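Local coordinates for ABC transporter, substrate-binding protein (Streptococcus pneumoniae, PDB 5G5Y), which binds short- and long-chain fructooligosaccharides, with a preference for tetrasaccharides and larger, and delivers them to an ABC transporter for import, at residues F183-G188 with E246-D251. Residues are numbered along the deposited sequence; the frame is centred on the assembly and turned at random.
Sequences FSFISG and EAFEHD
The extended chain running from Phe185 to Ser187, just past strand 181-183, passes the turn of 246-251 with the CA atoms of Phe185 and Ala247 5.7 Å apart. The one direct hydrogen bond between 183-188 and 246-251 runs from His250 NE2 to Phe185 O, 2.7 Å long and nearly straight at 162°; the acceptor lies close to the imidazole plane. Lys258 NZ hydrogen-bonds His250 ND1, so both ring nitrogens have partners, which should restrain the ring's rotation. Ile186 CG1 packs obliquely against this imidazole, 3.9 Å from His250 NE2, and its side chain lies about 8 Å from that of Asn191, a substrate-binding residue. CB of Phe185 points away from the other loop, but chi1 of 51° brings the ring's far end against Ala247 and Phe248. Ala247 CB sits over one face, 3.8 Å from the centroid in a CH-pi contact, and the CE1-CZ edge points at the face of Phe248 in a T-shaped stack (planes at 81°). Phe248 also rests against Ser187 CB and packs on helix 429-455, whose Arg450 holds Ser187 OG. A water donates to Ala247 O at 2.6 Å and accepts weakly from Ser187 N. Aromatic packing, a directional imidazole bond and a water bridge thus join two irregular loops without strand pairing.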
loop_
_atom_site.group_PDB
_atom_site.type_symbol
_atom_site.label_atom_id
_atom_site.label_comp_id
_atom_site.label_asym_id
_atom_site.label_seq_id
_atom_site.Cartn_x
_atom_site.Cartn_y
_atom_site.Cartn_z
ATOM N N PHE A 183 -22.958 12.122 1.084
ATOM C CA PHE A 183 -21.819 11.361 1.665
ATOM C C PHE A 183 -21.828 9.939 1.116
ATOM O O PHE A 183 -22.833 9.252 1.190
ATOM C CB PHE A 183 -22.012 11.363 3.185
ATOM C CG PHE A 183 -20.845 10.875 3.994
ATOM C CD1 PHE A 183 -19.840 11.754 4.392
ATOM C CD2 PHE A 183 -20.815 9.571 4.496
ATOM C CE1 PHE A 183 -18.792 11.337 5.198
ATOM C CE2 PHE A 183 -19.758 9.155 5.314
ATOM C CZ PHE A 183 -18.761 10.033 5.650
ATOM N N SER A 184 -20.709 9.501 0.526
ATOM C CA SER A 184 -20.616 8.157 -0.023
ATOM C C SER A 184 -19.253 7.543 0.235
ATOM O O SER A 184 -18.290 8.239 0.533
ATOM C CB SER A 184 -20.898 8.152 -1.526
ATOM O OG SER A 184 -21.210 6.837 -1.926
ATOM N N PHE A 185 -19.220 6.227 0.141
ATOM C CA PHE A 185 -18.048 5.423 0.389
ATOM C C PHE A 185 -18.351 4.045 -0.086
ATOM O O PHE A 185 -19.522 3.716 -0.411
ATOM C CB PHE A 185 -17.726 5.418 1.893
ATOM C CG PHE A 185 -18.915 5.061 2.767
ATOM C CD1 PHE A 185 -19.244 3.727 3.025
ATOM C CD2 PHE A 185 -19.695 6.056 3.307
ATOM C CE1 PHE A 185 -20.357 3.406 3.842
ATOM C CE2 PHE A 185 -20.795 5.741 4.132
ATOM C CZ PHE A 185 -21.121 4.418 4.394
ATOM N N ILE A 186 -17.299 3.246 -0.202
ATOM C CA ILE A 186 -17.408 1.797 -0.357
ATOM C C ILE A 186 -16.948 1.209 0.964
ATOM O O ILE A 186 -15.772 1.259 1.310
ATOM C CB ILE A 186 -16.597 1.226 -1.534
ATOM C CG1 ILE A 186 -16.970 1.935 -2.855
ATOM C CG2 ILE A 186 -16.822 -0.279 -1.676
ATOM C CD1 ILE A 186 -16.181 1.463 -4.036
ATOM N N SER A 187 -17.879 0.611 1.674
ATOM C CA SER A 187 -17.610 0.100 3.028
ATOM C C SER A 187 -16.668 -1.104 3.122
ATOM O O SER A 187 -16.751 -2.082 2.369
ATOM C CB SER A 187 -18.927 -0.231 3.736
ATOM O OG SER A 187 -18.688 -0.648 5.094
ATOM N N GLY A 188 -15.757 -1.029 4.088
ATOM C CA GLY A 188 -14.893 -2.124 4.437
ATOM C C GLY A 188 -13.426 -1.743 4.387
ATOM O O GLY A 188 -13.067 -0.622 4.741
ATOM N N GLU A 246 -26.911 3.310 -1.500
ATOM C CA GLU A 246 -26.183 2.124 -1.951
ATOM C C GLU A 246 -24.791 1.915 -1.308
ATOM O O GLU A 246 -24.074 1.012 -1.713
ATOM C CB GLU A 246 -25.958 2.210 -3.477
ATOM C CG GLU A 246 -27.164 2.503 -4.366
ATOM C CD GLU A 246 -26.749 2.496 -5.848
ATOM O OE1 GLU A 246 -26.206 3.504 -6.364
ATOM O OE2 GLU A 246 -26.927 1.448 -6.495
ATOM N N ALA A 247 -24.417 2.729 -0.329
ATOM C CA ALA A 247 -23.046 2.746 0.202
ATOM C C ALA A 247 -22.568 1.384 0.710
ATOM O O ALA A 247 -21.384 1.057 0.589
ATOM C CB ALA A 247 -22.919 3.791 1.294
ATOM N N PHE A 248 -23.481 0.573 1.245
ATOM C CA PHE A 248 -23.113 -0.764 1.713
ATOM C C PHE A 248 -23.299 -1.880 0.693
ATOM O O PHE A 248 -22.974 -3.029 0.971
ATOM C CB PHE A 248 -23.854 -1.063 3.021
ATOM C CG PHE A 248 -23.476 -0.142 4.126
ATOM C CD1 PHE A 248 -22.368 -0.422 4.925
ATOM C CD2 PHE A 248 -24.218 1.021 4.372
ATOM C CE1 PHE A 248 -22.005 0.452 5.943
ATOM C CE2 PHE A 248 -23.856 1.890 5.391
ATOM C CZ PHE A 248 -22.748 1.609 6.179
ATOM N N GLU A 249 -23.785 -1.548 -0.501
ATOM C CA GLU A 249 -24.074 -2.544 -1.553
ATOM C C GLU A 249 -23.273 -2.381 -2.834
ATOM O O GLU A 249 -22.950 -3.359 -3.481
ATOM C CB GLU A 249 -25.555 -2.475 -1.910
ATOM C CG GLU A 249 -26.428 -3.047 -0.826
ATOM C CD GLU A 249 -27.899 -2.793 -1.070
ATOM O OE1 GLU A 249 -28.268 -1.655 -1.431
ATOM O OE2 GLU A 249 -28.695 -3.737 -0.886
ATOM N N HIS A 250 -22.965 -1.158 -3.214
ATOM C CA HIS A 250 -22.362 -0.933 -4.525
ATOM C C HIS A 250 -20.899 -1.360 -4.641
ATOM O O HIS A 250 -20.208 -1.587 -3.646
ATOM C CB HIS A 250 -22.561 0.505 -4.971
ATOM C CG HIS A 250 -21.932 1.527 -4.078
ATOM N ND1 HIS A 250 -22.264 2.844 -4.164
ATOM C CD2 HIS A 250 -21.017 1.435 -3.081
ATOM C CE1 HIS A 250 -21.592 3.540 -3.267
ATOM N NE2 HIS A 250 -20.825 2.705 -2.596
ATOM N N ASP A 251 -20.454 -1.497 -5.883
ATOM C CA ASP A 251 -19.092 -1.856 -6.190
ATOM C C ASP A 251 -18.382 -0.671 -6.819
ATOM O O ASP A 251 -18.973 0.375 -6.984
ATOM C CB ASP A 251 -19.037 -3.138 -7.048
ATOM C CG ASP A 251 -19.624 -2.975 -8.463
ATOM O OD1 ASP A 251 -19.990 -1.861 -8.914
ATOM O OD2 ASP A 251 -19.726 -4.032 -9.126
HETATM O O HOH W 1 -20.086 -1.057 -0.147
#